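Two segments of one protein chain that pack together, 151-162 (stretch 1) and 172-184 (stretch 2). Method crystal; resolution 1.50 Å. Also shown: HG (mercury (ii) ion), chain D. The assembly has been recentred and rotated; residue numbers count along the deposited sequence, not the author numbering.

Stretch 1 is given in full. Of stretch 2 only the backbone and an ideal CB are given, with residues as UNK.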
ATOM      1  N   LEU B 151      -6.495 -13.865 -13.650  1.00 10.41           N
ATOM      2  CA  LEU B 151      -6.802 -14.824 -14.700  1.00  9.79           C
ATOM      3  C   LEU B 151      -5.898 -14.679 -15.913  1.00  9.85           C
ATOM      4  O   LEU B 151      -5.448 -13.579 -16.248  1.00 10.30           O
ATOM      5  CB  LEU B 151      -8.272 -14.702 -15.109  1.00 10.92           C
ATOM      6  CG  LEU B 151      -9.257 -14.857 -13.944  1.00 11.33           C
ATOM      7  CD1 LEU B 151     -10.672 -14.809 -14.471  1.00 12.60           C
ATOM      8  CD2 LEU B 151      -9.008 -16.165 -13.204  1.00 12.87           C
ATOM      9  N   CYS B 152      -5.638 -15.811 -16.561  1.00  9.05           N
ATOM     10  CA  CYS B 152      -4.778 -15.876 -17.734  1.00  9.14           C
ATOM     11  C   CYS B 152      -5.295 -15.072 -18.922  1.00  9.59           C
ATOM     12  O   CYS B 152      -6.442 -15.229 -19.327  1.00 10.17           O
ATOM     13  CB  CYS B 152      -4.611 -17.330 -18.154  1.00 10.39           C
ATOM     14  SG  CYS B 152      -3.547 -17.527 -19.584  1.00 10.00           S
ATOM     15  N   PRO B 153      -4.445 -14.208 -19.504  1.00 10.29           N
ATOM     16  CA  PRO B 153      -4.858 -13.395 -20.652  1.00 10.39           C
ATOM     17  C   PRO B 153      -4.949 -14.202 -21.951  1.00 11.61           C
ATOM     18  O   PRO B 153      -5.532 -13.742 -22.931  1.00 11.16           O
ATOM     19  CB  PRO B 153      -3.778 -12.320 -20.715  1.00 10.90           C
ATOM     20  CG  PRO B 153      -2.565 -13.062 -20.281  1.00 10.94           C
ATOM     21  CD  PRO B 153      -3.064 -13.880 -19.105  1.00 10.87           C
ATOM     22  N   LYS B 154      -4.373 -15.403 -21.950  1.00 12.38           N
ATOM     23  CA  LYS B 154      -4.392 -16.252 -23.136  1.00 13.59           C
ATOM     24  C   LYS B 154      -5.699 -17.030 -23.296  1.00 14.00           C
ATOM     25  O   LYS B 154      -6.305 -17.011 -24.366  1.00 14.06           O
ATOM     26  CB  LYS B 154      -3.211 -17.229 -23.109  1.00 14.93           C
ATOM     27  CG  LYS B 154      -3.092 -18.091 -24.360  1.00 16.88           C
ATOM     28  CD  LYS B 154      -1.910 -19.040 -24.265  1.00 19.01           C
ATOM     29  CE  LYS B 154      -1.768 -19.881 -25.519  1.00 20.77           C
ATOM     30  NZ  LYS B 154      -0.582 -20.782 -25.430  1.00 23.03           N
ATOM     31  N   CYS B 155      -6.137 -17.709 -22.239  1.00 12.36           N
ATOM     32  CA  CYS B 155      -7.373 -18.483 -22.306  1.00 12.46           C
ATOM     33  C   CYS B 155      -8.504 -17.801 -21.542  1.00 13.32           C
ATOM     34  O   CYS B 155      -9.675 -18.153 -21.703  1.00 13.18           O
ATOM     35  CB  CYS B 155      -7.154 -19.899 -21.760  1.00 11.23           C
ATOM     36  SG  CYS B 155      -6.843 -20.005 -19.976  1.00 11.55           S
ATOM     37  N   GLY B 156      -8.142 -16.834 -20.701  1.00 12.92           N
ATOM     38  CA  GLY B 156      -9.128 -16.095 -19.928  1.00 14.59           C
ATOM     39  C   GLY B 156      -9.789 -16.818 -18.766  1.00 16.79           C
ATOM     40  O   GLY B 156     -10.472 -16.190 -17.962  1.00 19.83           O
ATOM     41  N   VAL B 157      -9.592 -18.126 -18.659  1.00 17.18           N
ATOM     42  CA  VAL B 157     -10.216 -18.886 -17.579  1.00 19.74           C
ATOM     43  C   VAL B 157      -9.243 -19.438 -16.541  1.00 18.57           C
ATOM     44  O   VAL B 157      -9.620 -19.668 -15.389  1.00 19.05           O
ATOM     45  CB  VAL B 157     -11.033 -20.066 -18.138  1.00 20.48           C
ATOM     46  CG1 VAL B 157     -12.227 -19.547 -18.899  1.00 22.91           C
ATOM     47  CG2 VAL B 157     -10.165 -20.909 -19.047  1.00 21.43           C
ATOM     48  N   GLY B 158      -7.999 -19.649 -16.951  1.00 16.35           N
ATOM     49  CA  GLY B 158      -7.010 -20.186 -16.039  1.00 15.21           C
ATOM     50  C   GLY B 158      -6.567 -19.191 -14.987  1.00 14.26           C
ATOM     51  O   GLY B 158      -6.638 -17.979 -15.189  1.00 12.52           O
ATOM     52  N   VAL B 159      -6.118 -19.713 -13.851  1.00 13.63           N
ATOM     53  CA  VAL B 159      -5.639 -18.875 -12.758  1.00 13.22           C
ATOM     54  C   VAL B 159      -4.119 -18.811 -12.819  1.00 13.46           C
ATOM     55  O   VAL B 159      -3.452 -19.845 -12.891  1.00 13.20           O
ATOM     56  CB  VAL B 159      -6.061 -19.444 -11.379  1.00 14.16           C
ATOM     57  CG1 VAL B 159      -5.409 -18.639 -10.259  1.00 15.18           C
ATOM     58  CG2 VAL B 159      -7.576 -19.399 -11.239  1.00 14.13           C
ATOM     59  N   LEU B 160      -3.573 -17.597 -12.812  1.00 12.47           N
ATOM     60  CA  LEU B 160      -2.125 -17.416 -12.854  1.00 11.98           C
ATOM     61  C   LEU B 160      -1.556 -17.662 -11.461  1.00 12.86           C
ATOM     62  O   LEU B 160      -1.864 -16.932 -10.522  1.00 14.28           O
ATOM     63  CB  LEU B 160      -1.781 -16.000 -13.321  1.00 11.24           C
ATOM     64  CG  LEU B 160      -2.170 -15.672 -14.767  1.00  9.93           C
ATOM     65  CD1 LEU B 160      -1.852 -14.221 -15.065  1.00 11.45           C
ATOM     66  CD2 LEU B 160      -1.418 -16.587 -15.722  1.00 10.88           C
ATOM     67  N   GLU B 161      -0.732 -18.700 -11.336  1.00 12.51           N
ATOM     68  CA  GLU B 161      -0.128 -19.071 -10.059  1.00 13.08           C
ATOM     69  C   GLU B 161       1.375 -18.817 -10.086  1.00 11.10           C
ATOM     70  O   GLU B 161       2.024 -19.004 -11.112  1.00 10.71           O
ATOM     71  CB  GLU B 161      -0.378 -20.555  -9.769  1.00 16.85           C
ATOM     72  CG  GLU B 161      -1.848 -20.977  -9.729  1.00 24.72           C
ATOM     73  CD  GLU B 161      -2.572 -20.524  -8.467  1.00 31.60           C
ATOM     74  OE1 GLU B 161      -3.759 -20.882  -8.303  1.00 34.85           O
ATOM     75  OE2 GLU B 161      -1.959 -19.811  -7.638  1.00 35.67           O
ATOM     76  N   PRO B 162       1.948 -18.404  -8.948  1.00 10.94           N
ATOM     77  CA  PRO B 162       3.383 -18.116  -8.813  1.00 11.47           C
ATOM     78  C   PRO B 162       4.263 -19.359  -8.907  1.00  9.53           C
ATOM     79  O   PRO B 162       3.925 -20.395  -8.351  1.00 10.87           O
ATOM     80  CB  PRO B 162       3.494 -17.497  -7.416  1.00 11.43           C
ATOM     81  CG  PRO B 162       2.086 -17.095  -7.054  1.00 15.49           C
ATOM     82  CD  PRO B 162       1.236 -18.147  -7.684  1.00 12.82           C
ATOM     83  N   UNK B 172       8.009 -16.826 -12.846  1.00 12.28           N
ATOM     84  CA  UNK B 172       6.913 -16.529 -13.758  1.00 11.34           C
ATOM     85  C   UNK B 172       5.627 -16.839 -13.018  1.00 11.05           C
ATOM     86  O   UNK B 172       5.649 -17.393 -11.919  1.00 10.10           O
ATOM     87  CB  UNK B 172       7.019 -17.326 -15.060  1.00 11.34           C
ATOM     88  N   UNK B 173       4.512 -16.448 -13.622  1.00 10.81           N
ATOM     89  CA  UNK B 173       3.200 -16.781 -13.099  1.00 10.65           C
ATOM     90  C   UNK B 173       2.739 -17.695 -14.219  1.00 10.94           C
ATOM     91  O   UNK B 173       2.820 -17.339 -15.397  1.00 11.35           O
ATOM     92  CB  UNK B 173       2.287 -15.583 -12.829  1.00 10.65           C
ATOM     93  N   UNK B 174       2.291 -18.885 -13.849  1.00 10.71           N
ATOM     94  CA  UNK B 174       1.872 -19.886 -14.820  1.00 11.62           C
ATOM     95  C   UNK B 174       0.382 -20.169 -14.755  1.00 10.04           C
ATOM     96  O   UNK B 174      -0.187 -20.291 -13.677  1.00 10.28           O
ATOM     97  CB  UNK B 174       2.652 -21.184 -14.603  1.00 11.62           C
ATOM     98  N   UNK B 175      -0.248 -20.275 -15.918  1.00 10.58           N
ATOM     99  CA  UNK B 175      -1.672 -20.565 -15.971  1.00 10.93           C
ATOM    100  C   UNK B 175      -1.963 -21.966 -15.432  1.00 13.22           C
ATOM    101  O   UNK B 175      -1.255 -22.928 -15.748  1.00 13.86           O
ATOM    102  CB  UNK B 175      -2.189 -20.429 -17.405  1.00 10.93           C
ATOM    103  N   UNK B 176      -3.013 -22.079 -14.625  1.00 13.42           N
ATOM    104  CA  UNK B 176      -3.393 -23.360 -14.038  1.00 15.95           C
ATOM    105  C   UNK B 176      -4.301 -24.181 -14.954  1.00 16.78           C
ATOM    106  O   UNK B 176      -4.664 -25.307 -14.619  1.00 18.54           O
ATOM    107  CB  UNK B 176      -4.091 -23.127 -12.697  1.00 15.95           C
ATOM    108  N   UNK B 177      -4.679 -23.618 -16.097  1.00 17.88           N
ATOM    109  CA  UNK B 177      -5.538 -24.328 -17.044  1.00 19.83           C
ATOM    110  C   UNK B 177      -4.724 -25.450 -17.704  1.00 21.73           C
ATOM    111  O   UNK B 177      -3.736 -25.191 -18.394  1.00 20.58           O
ATOM    112  CB  UNK B 177      -6.105 -23.371 -18.095  1.00 19.83           C
ATOM    113  N   UNK B 178      -5.130 -26.714 -17.491  1.00 25.11           N
ATOM    114  CA  UNK B 178      -4.431 -27.868 -18.069  1.00 26.00           C
ATOM    115  C   UNK B 178      -4.310 -27.788 -19.589  1.00 25.91           C
ATOM    116  O   UNK B 178      -3.257 -28.087 -20.154  1.00 25.94           O
ATOM    117  CB  UNK B 178      -5.156 -29.159 -17.685  1.00 26.00           C
ATOM    118  N   UNK B 179      -5.394 -27.375 -20.239  1.00 25.24           N
ATOM    119  CA  UNK B 179      -5.431 -27.266 -21.692  1.00 25.47           C
ATOM    120  C   UNK B 179      -4.663 -26.062 -22.212  1.00 25.37           C
ATOM    121  O   UNK B 179      -4.550 -25.875 -23.422  1.00 25.68           O
ATOM    122  CB  UNK B 179      -6.882 -27.192 -22.171  1.00 25.47           C
ATOM    123  N   UNK B 180      -4.134 -25.245 -21.306  1.00 25.41           N
ATOM    124  CA  UNK B 180      -3.386 -24.066 -21.726  1.00 24.54           C
ATOM    125  C   UNK B 180      -1.930 -24.073 -21.312  1.00 25.26           C
ATOM    126  O   UNK B 180      -1.572 -24.533 -20.227  1.00 25.86           O
ATOM    127  CB  UNK B 180      -4.055 -22.810 -21.165  1.00 24.54           C
ATOM    128  N   UNK B 181      -1.100 -23.534 -22.195  1.00 26.21           N
ATOM    129  CA  UNK B 181       0.329 -23.438 -21.968  1.00 27.38           C
ATOM    130  C   UNK B 181       0.695 -21.957 -22.005  1.00 24.98           C
ATOM    131  O   UNK B 181       1.028 -21.421 -23.059  1.00 27.36           O
ATOM    132  CB  UNK B 181       1.119 -24.241 -23.003  1.00 27.38           C
ATOM    133  N   UNK B 182       0.599 -21.296 -20.857  1.00 20.17           N
ATOM    134  CA  UNK B 182       0.934 -19.882 -20.773  1.00 16.40           C
ATOM    135  C   UNK B 182       1.718 -19.577 -19.505  1.00 14.01           C
ATOM    136  O   UNK B 182       1.362 -20.030 -18.424  1.00 12.38           O
ATOM    137  CB  UNK B 182      -0.336 -19.030 -20.825  1.00 16.40           C
ATOM    138  N   UNK B 183       2.784 -18.798 -19.662  1.00 13.91           N
ATOM    139  CA  UNK B 183       3.646 -18.371 -18.564  1.00 14.60           C
ATOM    140  C   UNK B 183       4.056 -16.938 -18.870  1.00 13.62           C
ATOM    141  O   UNK B 183       4.198 -16.576 -20.033  1.00 13.07           O
ATOM    142  CB  UNK B 183       4.862 -19.285 -18.399  1.00 14.60           C
ATOM    143  N   UNK B 184       4.237 -16.119 -17.838  1.00 12.75           N
ATOM    144  CA  UNK B 184       4.661 -14.739 -18.051  1.00 14.13           C
ATOM    145  C   UNK B 184       5.531 -14.250 -16.910  1.00 14.48           C
ATOM    146  O   UNK B 184       5.365 -14.754 -15.783  1.00 15.73           O
ATOM    147  OXT UNK B 184       6.356 -13.351 -17.162  1.00 15.57           O
ATOM    148  CB  UNK B 184       3.445 -13.824 -18.211  1.00 14.13           C
TER
HETATM  149 HG    HG D 602      -4.227 -19.925 -19.913  1.00 24.85          HG

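Position 172 lies in a strand already under way, with its CB sideways and nothing of stretch 1 within 5.5 Å of it, so the contact hardly constrains it; a beta-branched residue suits an extended backbone, and V172 is found.

At 173 the CB lies on the same sheet face as L160 and P162, 4.1 Å from L160 CB. A large apolar or aromatic side chain would cover both. The residue is F173: its CE2 comes to 3.3 Å from P162 CG, and P162 CA sits 4.2 Å from the ring centroid, an off-centre CH-pi contact.

Position 174 pairs with E161 through two backbone hydrogen bonds, E161 N to the 174 O at 2.9 Å and the 174 N to E161 O at 2.8 Å. Its CB shares the E161 face, where long polar or basic chains would do. R174 does not reach for E161; its NE makes a salt bridge with OE1 of residue 183 at 2.7 Å.

At 175 the CB returns to the L160 face, 3.9 Å from C152 SG. The mercury, bound by C152 SG at 2.5 Å and C155 SG at 2.6 Å, calls for further ligands, so cysteine or histidine is the natural guess. C175 SG binds HG at 2.6 Å. An ideal CB on G158 would fall 2.0 Å from C175 SG, so this packing depends on the glycine.

Position 176 donates its N to V159 O at 2.9 Å, and its CB points toward stretch 1. V159 N is a donor within reach of a short acceptor, favouring serine, threonine or aspartate. S176, with chi1 p, accepts from V159 N on OG at 3.0 Å.

At 177 the CB lies 3.9 Å from both G158 CA and C155 SG. A small or polar side chain fits, and a donor could serve the sulfur. N177 sends ND2 to C155 SG at 3.3 Å, a hydrogen bond to a metal-bound sulfur.

Positions 178 and 179 are the middle of a type I turn, out of reach of stretch 1. A phi of -56° at 178 admits proline, and P178 is there; A179 follows.

At 180 the CB points toward stretch 1, 4.1 Å from C155 SG, and the metal still lacks a fourth ligand. Cysteine or histidine again fits; C180 SG binds HG at 2.5 Å, the fourth sulfur of the site, and packs 3.6 Å from K154 CD.

The CB of 181 points away, so polar choices are open; the backbone O accepts from K154 NZ at 2.9 Å. It is D181.

At 182 the CB is 3.8 Å from both C152 SG and K154 CD, with P153 and L160 beyond: room for a broad, flat side chain. Y182 presents a ring edge to L160 CD2.

Position 183 points away and is free; E183 answers R174. At 184 the CB points toward stretch 1, but only a long chain bridges the gap. E184 OE2 reaches 3.7 Å from L160 CD1, and OE1 accepts from Y182 OH at 2.6 Å.

Stretch 2, residues 172-184: VFRCSNPACDYEE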
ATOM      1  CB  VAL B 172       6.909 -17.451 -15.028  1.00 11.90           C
ATOM      2  CG1 VAL B 172       8.210 -17.328 -15.800  1.00 11.26           C
ATOM      3  CG2 VAL B 172       6.660 -18.898 -14.620  1.00 13.01           C
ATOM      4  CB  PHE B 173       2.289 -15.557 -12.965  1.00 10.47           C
ATOM      5  CG  PHE B 173       2.400 -14.873 -11.630  1.00 11.68           C
ATOM      6  CD1 PHE B 173       3.366 -13.895 -11.410  1.00 11.76           C
ATOM      7  CD2 PHE B 173       1.578 -15.251 -10.572  1.00 11.97           C
ATOM      8  CE1 PHE B 173       3.518 -13.305 -10.156  1.00 10.52           C
ATOM      9  CE2 PHE B 173       1.725 -14.663  -9.312  1.00 11.94           C
ATOM     10  CZ  PHE B 173       2.701 -13.689  -9.110  1.00 10.32           C
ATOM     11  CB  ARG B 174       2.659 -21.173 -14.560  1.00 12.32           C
ATOM     12  CG  ARG B 174       2.298 -22.362 -15.430  1.00 15.77           C
ATOM     13  CD  ARG B 174       3.133 -23.567 -15.001  1.00 21.03           C
ATOM     14  NE  ARG B 174       4.558 -23.240 -15.023  1.00 27.52           N
ATOM     15  CZ  ARG B 174       5.486 -23.831 -14.272  1.00 29.33           C
ATOM     16  NH1 ARG B 174       5.147 -24.795 -13.421  1.00 27.91           N
ATOM     17  NH2 ARG B 174       6.755 -23.449 -14.368  1.00 27.67           N
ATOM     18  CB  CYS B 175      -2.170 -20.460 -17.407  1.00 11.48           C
ATOM     19  SG  CYS B 175      -3.906 -20.901 -17.563  1.00 12.28           S
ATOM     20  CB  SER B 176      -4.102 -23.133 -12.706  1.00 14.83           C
ATOM     21  OG  SER B 176      -5.344 -22.486 -12.919  1.00 17.95           O
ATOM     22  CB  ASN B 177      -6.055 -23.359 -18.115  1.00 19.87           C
ATOM     23  CG  ASN B 177      -7.020 -24.015 -19.098  1.00 20.26           C
ATOM     24  OD1 ASN B 177      -7.148 -25.239 -19.147  1.00 19.91           O
ATOM     25  ND2 ASN B 177      -7.695 -23.195 -19.893  1.00 17.20           N
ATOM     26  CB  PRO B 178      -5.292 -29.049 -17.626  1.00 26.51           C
ATOM     27  CG  PRO B 178      -5.847 -28.585 -16.318  1.00 27.30           C
ATOM     28  CD  PRO B 178      -6.242 -27.159 -16.632  1.00 26.05           C
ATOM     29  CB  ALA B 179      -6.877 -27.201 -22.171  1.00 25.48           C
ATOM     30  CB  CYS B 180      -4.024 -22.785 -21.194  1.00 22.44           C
ATOM     31  SG  CYS B 180      -3.182 -21.293 -21.796  1.00 18.75           S
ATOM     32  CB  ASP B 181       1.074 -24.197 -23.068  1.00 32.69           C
ATOM     33  CG  ASP B 181       2.576 -24.167 -22.886  1.00 37.31           C
ATOM     34  OD1 ASP B 181       3.054 -24.588 -21.809  1.00 40.91           O
ATOM     35  OD2 ASP B 181       3.279 -23.728 -23.824  1.00 40.88           O
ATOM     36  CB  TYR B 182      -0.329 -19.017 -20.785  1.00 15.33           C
ATOM     37  CG  TYR B 182      -0.032 -17.534 -20.739  1.00 14.57           C
ATOM     38  CD1 TYR B 182       0.352 -16.847 -21.890  1.00 15.62           C
ATOM     39  CD2 TYR B 182      -0.090 -16.824 -19.536  1.00 14.02           C
ATOM     40  CE1 TYR B 182       0.673 -15.489 -21.850  1.00 15.45           C
ATOM     41  CE2 TYR B 182       0.229 -15.463 -19.483  1.00 14.92           C
ATOM     42  CZ  TYR B 182       0.611 -14.803 -20.645  1.00 16.14           C
ATOM     43  OH  TYR B 182       0.935 -13.465 -20.610  1.00 18.31           O
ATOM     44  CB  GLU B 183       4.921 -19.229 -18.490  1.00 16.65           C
ATOM     45  CG  GLU B 183       4.753 -20.613 -17.888  1.00 19.92           C
ATOM     46  CD  GLU B 183       6.089 -21.311 -17.647  1.00 20.36           C
ATOM     47  OE1 GLU B 183       6.081 -22.427 -17.086  1.00 24.31           O
ATOM     48  OE2 GLU B 183       7.145 -20.746 -18.015  1.00 20.40           O
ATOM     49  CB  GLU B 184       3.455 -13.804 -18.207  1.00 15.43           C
ATOM     50  CG  GLU B 184       2.512 -13.768 -17.008  1.00 15.40           C
ATOM     51  CD  GLU B 184       1.455 -12.683 -17.134  1.00 15.55           C
ATOM     52  OE1 GLU B 184       1.032 -12.389 -18.270  1.00 16.63           O
ATOM     53  OE2 GLU B 184       1.040 -12.130 -16.097  1.00 16.20           O
TER
HETATM   54  O   HOH W   1      -1.922 -23.386 -24.880  1.00 38.91           O
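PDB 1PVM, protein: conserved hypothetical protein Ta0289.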